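Local coordinates for Serine/threonine/tyrosine-interacting protein (Homo sapiens, PDB 2R0B) that acts as a catalytically inactive phosphatase that anchors the kinases ERK1 and ERK2 in the nucleus and blocks assembly of FBXW7 into its SCF ubiquitin ligase, at residues V28-G33 with Q54-Y59; F107-I112 with F132-N137. All coordinates share one frame; numbering follows the deposited sequence.

Interaction 1: residues V28-G33 with Q54-Y59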
# COMPACT_ATOMS: atom_id res chain seq x y z
N VAL A 28 6.76 0.41 17.41
CA VAL A 28 7.31 -0.20 16.18
C VAL A 28 7.30 0.82 15.05
O VAL A 28 8.31 0.99 14.37
CB VAL A 28 6.54 -1.48 15.80
CG1 VAL A 28 7.00 -2.01 14.46
CG2 VAL A 28 6.74 -2.55 16.88
N LEU A 29 6.19 1.55 14.92
CA LEU A 29 6.08 2.58 13.91
C LEU A 29 7.11 3.68 14.10
O LEU A 29 7.75 4.09 13.14
CB LEU A 29 4.64 3.14 13.86
CG LEU A 29 3.58 2.09 13.51
CD1 LEU A 29 2.22 2.67 13.85
CD2 LEU A 29 3.61 1.67 12.05
N GLN A 30 7.32 4.11 15.34
CA GLN A 30 8.23 5.22 15.60
C GLN A 30 9.67 4.77 15.41
O GLN A 30 10.45 5.52 14.83
CB GLN A 30 7.98 5.83 16.99
CG GLN A 30 6.55 6.36 17.10
CD GLN A 30 6.25 7.14 18.36
OE1 GLN A 30 6.61 6.73 19.48
NE2 GLN A 30 5.55 8.27 18.19
N LYS A 31 9.99 3.54 15.83
CA LYS A 31 11.34 2.98 15.66
C LYS A 31 11.77 2.90 14.20
O LYS A 31 12.94 3.08 13.89
CB LYS A 31 11.45 1.59 16.31
CG LYS A 31 12.78 0.84 16.09
CD LYS A 31 12.79 -0.48 16.85
CE LYS A 31 11.71 -1.43 16.32
NZ LYS A 31 11.38 -2.52 17.29
N HIS A 32 10.81 2.65 13.31
CA HIS A 32 11.09 2.60 11.88
C HIS A 32 10.93 3.95 11.14
O HIS A 32 11.10 4.02 9.92
CB HIS A 32 10.25 1.50 11.21
CG HIS A 32 10.74 0.11 11.50
ND1 HIS A 32 10.14 -0.71 12.44
CD2 HIS A 32 11.76 -0.60 10.98
CE1 HIS A 32 10.77 -1.87 12.47
NE2 HIS A 32 11.77 -1.83 11.61
N GLY A 33 10.61 5.01 11.90
CA GLY A 33 10.51 6.36 11.35
C GLY A 33 9.34 6.52 10.41
O GLY A 33 9.42 7.32 9.47
N GLN A 54 -4.25 10.10 15.48
CA GLN A 54 -4.78 11.31 14.84
C GLN A 54 -3.73 12.40 14.73
O GLN A 54 -3.66 13.12 13.73
CB GLN A 54 -6.02 11.83 15.58
CG GLN A 54 -7.08 10.75 15.92
CD GLN A 54 -7.50 9.92 14.71
OE1 GLN A 54 -7.74 10.46 13.62
NE2 GLN A 54 -7.57 8.60 14.89
N GLN A 55 -2.87 12.49 15.74
CA GLN A 55 -1.97 13.62 15.87
C GLN A 55 -0.54 13.33 15.42
O GLN A 55 0.24 14.26 15.30
CB GLN A 55 -1.99 14.13 17.33
CG GLN A 55 -3.27 14.86 17.74
CD GLN A 55 -3.39 16.25 17.13
OE1 GLN A 55 -3.76 16.40 15.95
NE2 GLN A 55 -3.09 17.28 17.92
N LEU A 56 -0.21 12.07 15.17
CA LEU A 56 1.18 11.67 14.96
C LEU A 56 1.61 11.38 13.53
O LEU A 56 2.80 11.35 13.23
CB LEU A 56 1.54 10.48 15.86
CG LEU A 56 1.46 10.68 17.38
CD1 LEU A 56 1.48 9.38 18.12
CD2 LEU A 56 2.59 11.58 17.89
N PHE A 57 0.65 11.13 12.66
CA PHE A 57 0.96 10.67 11.31
C PHE A 57 0.08 11.38 10.32
O PHE A 57 -1.01 11.86 10.69
CB PHE A 57 0.71 9.15 11.18
CG PHE A 57 1.54 8.30 12.10
CD1 PHE A 57 2.90 8.18 11.93
CD2 PHE A 57 0.94 7.58 13.13
CE1 PHE A 57 3.67 7.39 12.81
CE2 PHE A 57 1.70 6.81 14.01
CZ PHE A 57 3.08 6.71 13.84
N ARG A 58 0.52 11.44 9.07
CA ARG A 58 -0.35 11.86 7.96
C ARG A 58 -0.98 10.64 7.30
O ARG A 58 -0.27 9.69 6.93
CB ARG A 58 0.42 12.68 6.93
CG ARG A 58 1.01 13.98 7.47
CD ARG A 58 1.52 14.86 6.35
NE ARG A 58 2.03 16.14 6.85
CZ ARG A 58 2.55 17.09 6.08
NH1 ARG A 58 2.62 16.92 4.76
NH2 ARG A 58 2.99 18.22 6.63
N TYR A 59 -2.30 10.65 7.15
CA TYR A 59 -3.02 9.50 6.63
C TYR A 59 -3.57 9.77 5.24
O TYR A 59 -3.85 10.92 4.88
CB TYR A 59 -4.18 9.15 7.56
CG TYR A 59 -3.77 8.43 8.82
CD1 TYR A 59 -3.72 7.03 8.88
CD2 TYR A 59 -3.43 9.15 9.97
CE1 TYR A 59 -3.35 6.37 10.04
CE2 TYR A 59 -3.05 8.50 11.13
CZ TYR A 59 -3.02 7.10 11.17
OH TYR A 59 -2.68 6.46 12.34
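In this dual-specificity phosphatase domain, Leu-29 on the short helix 26-31 meets Phe-57, which lies just before the edge strand 58-63, so the contact packs the helix against the residues leading into one of the sheet's two outermost strands. The meeting is apolar: CB of Leu-29 lies 3.9 Å from CZ of Phe-57, and its methyl CD1 is 4.1 Å from the same CZ. The leucine therefore touches the far end of the ring, and the two side chains cross at about a right angle. With CG anti to its carbonyl carbon (chi1 -61°), Phe-57 brings the CZ end of its ring to the leucine. CB of its neighbour Leu-56 rests 4.0 Å above one face of that ring, offset toward the rim. Farther out, NE2 of Gln-30 lies 4.2 Å from methyl CD1 of Leu-56, a van der Waals approach at an exposed border that suits the glutamine amide. Just past the helix, Gly-33 takes a positive phi (68°), readily reached without a side chain, and closes a Schellman motif. Phe-53, the first residue of the FBXW7-interaction motif, touches both Leu-29 and the Phe-57 ring; Gln-54 and Gln-55 complete that motif. Buried Leu-29 and partly exposed Phe-57 suit the apolar side. With van der Waals contacts and neither hydrogen bond nor salt bridge between the segments, the attachment probably depends on shape and on keeping the Leu-29 and Phe-57 carbons from solvent.

Interaction 2: residues F107-I112 with F132-N137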
# COMPACT_ATOMS: atom_id res chain seq x y z
N PHE A 107 -1.47 -1.56 -4.55
CA PHE A 107 -0.99 -0.19 -4.47
C PHE A 107 0.55 -0.10 -4.35
O PHE A 107 1.16 0.81 -4.93
CB PHE A 107 -1.72 0.57 -3.34
CG PHE A 107 -3.05 1.11 -3.78
CD1 PHE A 107 -3.12 2.29 -4.53
CD2 PHE A 107 -4.23 0.38 -3.54
CE1 PHE A 107 -4.36 2.76 -4.97
CE2 PHE A 107 -5.45 0.84 -4.00
CZ PHE A 107 -5.52 2.04 -4.71
N VAL A 108 1.16 -1.07 -3.66
CA VAL A 108 2.64 -1.03 -3.52
C VAL A 108 3.27 -1.42 -4.86
O VAL A 108 4.30 -0.85 -5.28
CB VAL A 108 3.10 -1.93 -2.35
CG1 VAL A 108 4.59 -2.25 -2.46
CG2 VAL A 108 2.78 -1.25 -0.98
N ILE A 109 2.62 -2.36 -5.55
CA ILE A 109 3.10 -2.81 -6.88
C ILE A 109 3.00 -1.67 -7.89
O ILE A 109 3.89 -1.51 -8.72
CB ILE A 109 2.40 -4.12 -7.35
CG1 ILE A 109 2.93 -5.29 -6.48
CG2 ILE A 109 2.61 -4.36 -8.88
CD1 ILE A 109 2.05 -6.56 -6.40
N ALA A 110 1.93 -0.89 -7.85
CA ALA A 110 1.79 0.20 -8.80
C ALA A 110 2.94 1.20 -8.64
O ALA A 110 3.51 1.65 -9.63
CB ALA A 110 0.45 0.91 -8.60
N TYR A 111 3.26 1.51 -7.39
CA TYR A 111 4.34 2.43 -7.08
C TYR A 111 5.65 1.88 -7.63
O TYR A 111 6.42 2.61 -8.25
CB TYR A 111 4.43 2.71 -5.56
CG TYR A 111 5.57 3.64 -5.25
CD1 TYR A 111 5.44 5.03 -5.41
CD2 TYR A 111 6.82 3.13 -4.90
CE1 TYR A 111 6.51 5.89 -5.17
CE2 TYR A 111 7.90 3.98 -4.67
CZ TYR A 111 7.74 5.34 -4.79
OH TYR A 111 8.84 6.12 -4.58
N ILE A 112 5.87 0.58 -7.43
CA ILE A 112 7.15 -0.05 -7.86
C ILE A 112 7.28 -0.11 -9.37
O ILE A 112 8.34 0.22 -9.93
CB ILE A 112 7.31 -1.46 -7.27
CG1 ILE A 112 7.54 -1.37 -5.78
CG2 ILE A 112 8.48 -2.23 -7.99
CD1 ILE A 112 7.36 -2.69 -5.04
N PHE A 132 5.43 -12.99 1.58
CA PHE A 132 5.12 -14.23 0.89
C PHE A 132 3.66 -14.41 0.49
O PHE A 132 3.36 -15.14 -0.45
CB PHE A 132 5.61 -15.43 1.72
CG PHE A 132 4.75 -15.74 2.92
CD1 PHE A 132 3.57 -16.48 2.77
CD2 PHE A 132 5.14 -15.35 4.19
CE1 PHE A 132 2.76 -16.79 3.87
CE2 PHE A 132 4.36 -15.66 5.30
CZ PHE A 132 3.16 -16.38 5.14
N CYS A 133 2.76 -13.74 1.20
CA CYS A 133 1.35 -14.03 1.10
C CYS A 133 0.61 -13.17 0.07
O CYS A 133 -0.61 -13.35 -0.10
CB CYS A 133 0.70 -13.91 2.48
SG CYS A 133 0.75 -12.26 3.15
N ILE A 134 1.31 -12.26 -0.63
CA ILE A 134 0.59 -11.34 -1.54
C ILE A 134 -0.07 -12.00 -2.74
O ILE A 134 0.46 -12.98 -3.32
CB ILE A 134 1.43 -10.08 -1.98
CG1 ILE A 134 2.55 -10.46 -2.95
CG2 ILE A 134 1.95 -9.33 -0.79
CD1 ILE A 134 2.94 -9.34 -3.96
N ASN A 135 -1.22 -11.46 -3.12
CA ASN A 135 -2.04 -12.05 -4.16
C ASN A 135 -3.11 -11.06 -4.63
O ASN A 135 -4.28 -11.19 -4.28
CB ASN A 135 -2.62 -13.38 -3.65
CG ASN A 135 -3.38 -14.17 -4.70
OD1 ASN A 135 -3.16 -14.05 -5.92
ND2 ASN A 135 -4.29 -14.99 -4.23
N PRO A 136 -2.72 -10.04 -5.43
CA PRO A 136 -3.76 -9.14 -5.92
C PRO A 136 -4.78 -9.93 -6.76
O PRO A 136 -4.39 -10.85 -7.51
CB PRO A 136 -2.99 -8.15 -6.81
CG PRO A 136 -1.59 -8.23 -6.37
CD PRO A 136 -1.40 -9.67 -5.96
N ASN A 137 -6.07 -9.64 -6.61
CA ASN A 137 -7.06 -10.32 -7.45
C ASN A 137 -6.83 -10.00 -8.93
O ASN A 137 -6.12 -9.05 -9.25
CB ASN A 137 -8.52 -10.05 -6.99
CG ASN A 137 -9.01 -8.65 -7.31
OD1 ASN A 137 -8.95 -8.19 -8.46
ND2 ASN A 137 -9.54 -7.97 -6.30
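Helix 103-116 presents its segment 107-112 to an irregular run, 132-137, extended from Ile-134 onward, which links helix 120-130 to helix 138-152; the backbones come closest at Ile-109 and Pro-136, whose CA atoms are 9.4 Å apart. Ile-109 spans this gap with one methyl. CG1 stands anti to the carbonyl carbon and CD1 extends the chain (chi2 158°), reaching both partners from a single atom. Tip to tip, CD1 of Ile-109 meets CD1 of Ile-134 at 3.8 Å. The proline ring instead crosses the Ile-109 side chain at about a right angle, its CG 4.0 Å from the same CD1. All three residues are buried and wholly apolar in their side chains, and the rigid proline suits a link that has no regular structure. Asn-135, between the two, has its CB directed away from the helix and is exposed, a place that suits a polar amide. Asn-137 then serves as N-cap of helix 138-152, its OD1 accepting from the backbone N of Phe-140. On the other flanks, Ile-134 and Pro-136 rest on Phe-124 of helix 120-130, and Ile-134 also touches Leu-15, so the link is packed against helices 103-116 and 120-130 and strand 13-16 and leads into helix 138-152.

In the fold
Interactions 1 and 2 lie on opposite sides of the chain's centre, their own centres 22 Å apart and their nearest atoms about 12 Å apart, so neither touches the other. They follow in series along the chain within one phosphatase domain. Interaction 1 is peripheral, centred 15 Å from the chain centre and beside the edge strand 58-63; interaction 2, centred 8 Å from it, has all its touching residues buried between helices and sheet. Both reach the same mixed sheet, interaction 1 through Ile-37 of strand 36-41, touched by Phe-57, and interaction 2 through Leu-15 of strand 13-16, touched by Ile-134. Residues 54-59 include Gln-54 and Gln-55 of the FBXW7-interaction motif, although these two do not touch residues 28-33.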